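Conserved domain protein (Streptococcus pneumoniae, PDB 2I7R) is of unknown function but belongs to the glyoxalase/bleomycin resistance protein/dioxygenase superfamily, whose members include metal-dependent enzymes and drug-binding proteins. Local coordinates at residues Asn77-His90 and Leu102-Phe114. Sequence-based numbering, arbitrary orientation.
Sequences NYKRLNELGIKVLH and LLVQGPAGLVLDF
L89 and H90 share L103 as their partner on the neighbouring strand, a classic beta bulge. The carbonyl of L103 takes two donors. L89 N reaches L103 O at 2.7 Å and H90 N reaches it at 3.2 Å, both from the same face of the carbonyl plane. L103 N returns a bond to H90 O at 3.0 Å, in the plane of that carbonyl. Just before the bulge, V88 and V104 form an antiparallel non-hydrogen-bonded pair. One residue further back, K87 O accepts a nearly straight bond of 2.8 Å from Q105 N, with an N-H...O angle of 175°. The Q105 side chain bends at chi2 (57°), and its NE2 donates to the carbonyl O of the next residue, G106. Its OE1 lies against L89 CD1.

Helix residues Y78 and L81 pack on both strands of 102-114. L81 CD1 touches L102 CD2, V104 CG1 and F114 CE2. The two methyls of L102 divide the work: CD2 lies by the Y78 backbone, while CD1 meets V88 CG1 and comes within 3.4 Å of Y78 CD1. I86, in the loop after the helix, sets CG2 against Q105 O.

N77 and R80, a turn apart on the helix, are also paired. R80 NH2 bonds N77 OD1 at 2.8 Å, on a lone pair and in the guanidinium plane. On the strand side, D113 OD1 accepts from L102 N. Further partners are I26 O for R80 NH2, D73 O for N77 ND2 and H68 ND1 for D113 OD2.

Helix 74-84 leads through a Schellman motif at G85 into strand 88-94, outermost in this chain's sheet, which pairs with 100-105. Strand 111-116 lies between 100-105 and 65-70, completing a beta-alpha-beta-beta-beta module as in glyoxalase-fold proteins. F114 also touches I26 of helix 16-27, while L89, L103 and V111 pack on V56 of the second subunit.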
# COMPACT_ATOMS: atom_id res chain seq x y z
N ASN A 77 1.04 10.02 -19.28
CA ASN A 77 1.59 8.79 -18.70
C ASN A 77 1.31 7.59 -19.58
O ASN A 77 2.18 6.75 -19.80
CB ASN A 77 1.06 8.55 -17.28
CG ASN A 77 1.78 9.39 -16.25
OD1 ASN A 77 2.89 9.06 -15.85
ND2 ASN A 77 1.18 10.50 -15.86
N TYR A 78 0.09 7.54 -20.11
CA TYR A 78 -0.30 6.50 -21.04
C TYR A 78 0.63 6.36 -22.22
O TYR A 78 1.13 5.27 -22.48
CB TYR A 78 -1.72 6.73 -21.55
CG TYR A 78 -2.28 5.62 -22.38
CD1 TYR A 78 -2.15 4.30 -21.98
CD2 TYR A 78 -2.97 5.89 -23.58
CE1 TYR A 78 -2.68 3.27 -22.71
CE2 TYR A 78 -3.51 4.86 -24.34
CZ TYR A 78 -3.35 3.55 -23.89
OH TYR A 78 -3.89 2.49 -24.59
N LYS A 79 0.86 7.47 -22.92
CA LYS A 79 1.74 7.51 -24.07
C LYS A 79 3.15 7.03 -23.69
O LYS A 79 3.75 6.23 -24.40
CB LYS A 79 1.80 8.93 -24.66
CG LYS A 79 2.60 9.02 -25.98
CD LYS A 79 3.21 10.41 -26.20
CE LYS A 79 2.18 11.36 -26.80
NZ LYS A 79 2.87 12.29 -27.78
N ARG A 80 3.64 7.54 -22.57
CA ARG A 80 4.96 7.21 -22.07
C ARG A 80 5.07 5.70 -21.88
O ARG A 80 6.02 5.05 -22.38
CB ARG A 80 5.24 7.97 -20.76
CG ARG A 80 6.60 7.74 -20.15
CD ARG A 80 6.79 8.53 -18.86
NE ARG A 80 5.79 8.23 -17.83
CZ ARG A 80 5.76 7.13 -17.07
NH1 ARG A 80 6.67 6.16 -17.22
NH2 ARG A 80 4.78 6.99 -16.16
N LEU A 81 4.08 5.14 -21.19
CA LEU A 81 4.07 3.73 -20.87
C LEU A 81 3.92 2.82 -22.09
O LEU A 81 4.51 1.74 -22.12
CB LEU A 81 3.02 3.40 -19.79
CG LEU A 81 3.24 4.09 -18.45
CD1 LEU A 81 1.93 4.13 -17.57
CD2 LEU A 81 4.47 3.52 -17.68
N ASN A 82 3.12 3.25 -23.07
CA ASN A 82 2.91 2.49 -24.32
C ASN A 82 4.21 2.41 -25.10
O ASN A 82 4.55 1.35 -25.63
CB ASN A 82 1.85 3.13 -25.23
CG ASN A 82 0.45 2.64 -24.93
OD1 ASN A 82 0.21 1.80 -24.05
ND2 ASN A 82 -0.51 3.18 -25.67
N GLU A 83 4.92 3.54 -25.19
CA GLU A 83 6.22 3.57 -25.86
C GLU A 83 7.21 2.66 -25.15
O GLU A 83 8.06 2.10 -25.81
CB GLU A 83 6.84 4.97 -25.88
CG GLU A 83 6.06 6.05 -26.57
CD GLU A 83 6.74 7.43 -26.38
OE1 GLU A 83 7.98 7.50 -26.60
OE2 GLU A 83 6.05 8.42 -26.01
N LEU A 84 7.09 2.49 -23.83
CA LEU A 84 7.96 1.60 -23.07
C LEU A 84 7.64 0.11 -23.23
O LEU A 84 8.47 -0.72 -22.92
CB LEU A 84 7.93 1.93 -21.57
CG LEU A 84 8.79 3.11 -21.10
CD1 LEU A 84 8.49 3.38 -19.63
CD2 LEU A 84 10.29 2.81 -21.33
N GLY A 85 6.43 -0.22 -23.67
CA GLY A 85 6.06 -1.61 -23.78
C GLY A 85 5.51 -2.21 -22.49
O GLY A 85 5.44 -3.44 -22.34
N ILE A 86 5.10 -1.35 -21.57
CA ILE A 86 4.44 -1.81 -20.33
C ILE A 86 3.02 -2.35 -20.56
O ILE A 86 2.27 -1.78 -21.33
CB ILE A 86 4.40 -0.69 -19.31
CG1 ILE A 86 5.84 -0.17 -19.04
CG2 ILE A 86 3.69 -1.15 -18.05
CD1 ILE A 86 6.83 -1.30 -18.61
N LYS A 87 2.66 -3.45 -19.89
CA LYS A 87 1.31 -4.01 -20.01
C LYS A 87 0.28 -3.05 -19.43
O LYS A 87 0.29 -2.78 -18.22
CB LYS A 87 1.20 -5.39 -19.37
CG LYS A 87 -0.20 -6.05 -19.49
CD LYS A 87 -0.62 -6.19 -20.95
CE LYS A 87 -1.99 -6.88 -21.20
NZ LYS A 87 -2.55 -6.41 -22.55
N VAL A 88 -0.59 -2.55 -20.30
CA VAL A 88 -1.70 -1.71 -19.89
C VAL A 88 -2.90 -2.61 -19.69
O VAL A 88 -3.34 -3.29 -20.62
CB VAL A 88 -1.99 -0.58 -20.90
CG1 VAL A 88 -3.27 0.16 -20.51
CG2 VAL A 88 -0.81 0.40 -20.96
N LEU A 89 -3.41 -2.62 -18.46
CA LEU A 89 -4.53 -3.47 -18.09
C LEU A 89 -5.90 -2.84 -18.41
O LEU A 89 -6.85 -3.57 -18.66
CB LEU A 89 -4.45 -3.86 -16.60
CG LEU A 89 -3.24 -4.70 -16.18
CD1 LEU A 89 -3.23 -4.92 -14.69
CD2 LEU A 89 -3.22 -6.06 -16.92
N HIS A 90 -6.00 -1.51 -18.35
CA HIS A 90 -7.23 -0.78 -18.68
C HIS A 90 -6.75 0.59 -19.12
O HIS A 90 -6.09 1.27 -18.34
CB HIS A 90 -8.16 -0.70 -17.42
CG HIS A 90 -9.62 -0.75 -17.73
ND1 HIS A 90 -10.49 0.27 -17.38
CD2 HIS A 90 -10.38 -1.69 -18.34
CE1 HIS A 90 -11.72 -0.04 -17.77
NE2 HIS A 90 -11.68 -1.23 -18.36
N LEU A 102 -5.94 4.88 -15.44
CA LEU A 102 -5.11 4.07 -16.32
C LEU A 102 -4.50 3.02 -15.39
O LEU A 102 -3.76 3.36 -14.46
CB LEU A 102 -4.00 4.93 -16.93
CG LEU A 102 -2.84 4.24 -17.66
CD1 LEU A 102 -3.37 3.49 -18.89
CD2 LEU A 102 -1.75 5.28 -18.03
N LEU A 103 -4.82 1.77 -15.67
CA LEU A 103 -4.34 0.64 -14.88
C LEU A 103 -3.23 -0.10 -15.60
O LEU A 103 -3.41 -0.51 -16.75
CB LEU A 103 -5.50 -0.31 -14.60
CG LEU A 103 -5.99 0.24 -13.27
CD1 LEU A 103 -7.41 0.74 -13.37
CD2 LEU A 103 -5.72 -0.74 -12.11
N VAL A 104 -2.09 -0.25 -14.93
CA VAL A 104 -0.92 -0.88 -15.57
C VAL A 104 -0.37 -2.03 -14.75
O VAL A 104 -0.47 -2.02 -13.53
CB VAL A 104 0.19 0.16 -15.95
CG1 VAL A 104 -0.44 1.45 -16.43
CG2 VAL A 104 1.08 0.46 -14.79
N GLN A 105 0.19 -3.04 -15.42
CA GLN A 105 0.76 -4.17 -14.73
C GLN A 105 2.11 -3.73 -14.25
O GLN A 105 2.95 -3.34 -15.07
CB GLN A 105 0.89 -5.38 -15.67
CG GLN A 105 1.36 -6.67 -14.97
CD GLN A 105 0.43 -7.07 -13.81
OE1 GLN A 105 -0.74 -7.42 -14.01
NE2 GLN A 105 0.95 -6.98 -12.60
N GLY A 106 2.34 -3.76 -12.94
CA GLY A 106 3.70 -3.46 -12.44
C GLY A 106 4.46 -4.76 -12.24
O GLY A 106 3.89 -5.84 -12.48
N PRO A 107 5.76 -4.67 -11.83
CA PRO A 107 6.53 -5.93 -11.63
C PRO A 107 6.06 -6.69 -10.41
O PRO A 107 5.43 -6.10 -9.53
CB PRO A 107 7.96 -5.42 -11.41
CG PRO A 107 7.78 -4.08 -10.77
CD PRO A 107 6.58 -3.48 -11.51
N ALA A 108 6.34 -8.01 -10.34
CA ALA A 108 6.11 -8.79 -9.11
C ALA A 108 4.67 -8.88 -8.67
O ALA A 108 4.38 -8.98 -7.46
CB ALA A 108 6.98 -8.28 -7.95
N GLY A 109 3.74 -8.88 -9.64
CA GLY A 109 2.32 -8.97 -9.30
C GLY A 109 1.69 -7.60 -8.99
O GLY A 109 0.47 -7.54 -8.83
N LEU A 110 2.48 -6.52 -8.90
CA LEU A 110 1.90 -5.20 -8.51
C LEU A 110 1.09 -4.67 -9.66
O LEU A 110 1.46 -4.92 -10.81
CB LEU A 110 2.95 -4.15 -8.17
CG LEU A 110 3.86 -4.54 -7.00
CD1 LEU A 110 5.12 -3.76 -7.04
CD2 LEU A 110 3.10 -4.39 -5.73
N VAL A 111 0.03 -3.95 -9.33
CA VAL A 111 -0.84 -3.24 -10.28
C VAL A 111 -0.88 -1.76 -9.86
O VAL A 111 -1.05 -1.42 -8.68
CB VAL A 111 -2.30 -3.83 -10.29
CG1 VAL A 111 -3.25 -2.98 -11.18
CG2 VAL A 111 -2.34 -5.38 -10.67
N LEU A 112 -0.71 -0.89 -10.83
CA LEU A 112 -0.64 0.54 -10.53
C LEU A 112 -1.77 1.23 -11.26
O LEU A 112 -2.11 0.84 -12.39
CB LEU A 112 0.73 1.14 -10.90
CG LEU A 112 1.88 0.74 -9.94
CD1 LEU A 112 2.40 -0.64 -10.26
CD2 LEU A 112 3.05 1.76 -9.97
N ASP A 113 -2.35 2.24 -10.61
CA ASP A 113 -3.33 3.11 -11.26
C ASP A 113 -2.79 4.53 -11.25
O ASP A 113 -2.50 5.08 -10.20
CB ASP A 113 -4.67 3.03 -10.52
CG ASP A 113 -5.72 4.00 -11.06
OD1 ASP A 113 -5.69 4.30 -12.26
OD2 ASP A 113 -6.56 4.45 -10.28
N PHE A 114 -2.61 5.10 -12.44
CA PHE A 114 -2.35 6.53 -12.59
C PHE A 114 -3.70 7.22 -12.87
O PHE A 114 -4.33 6.95 -13.89
CB PHE A 114 -1.34 6.77 -13.71
CG PHE A 114 0.00 6.11 -13.48
CD1 PHE A 114 1.02 6.78 -12.82
CD2 PHE A 114 0.23 4.80 -13.91
CE1 PHE A 114 2.27 6.17 -12.61
CE2 PHE A 114 1.48 4.17 -13.71
CZ PHE A 114 2.50 4.85 -13.05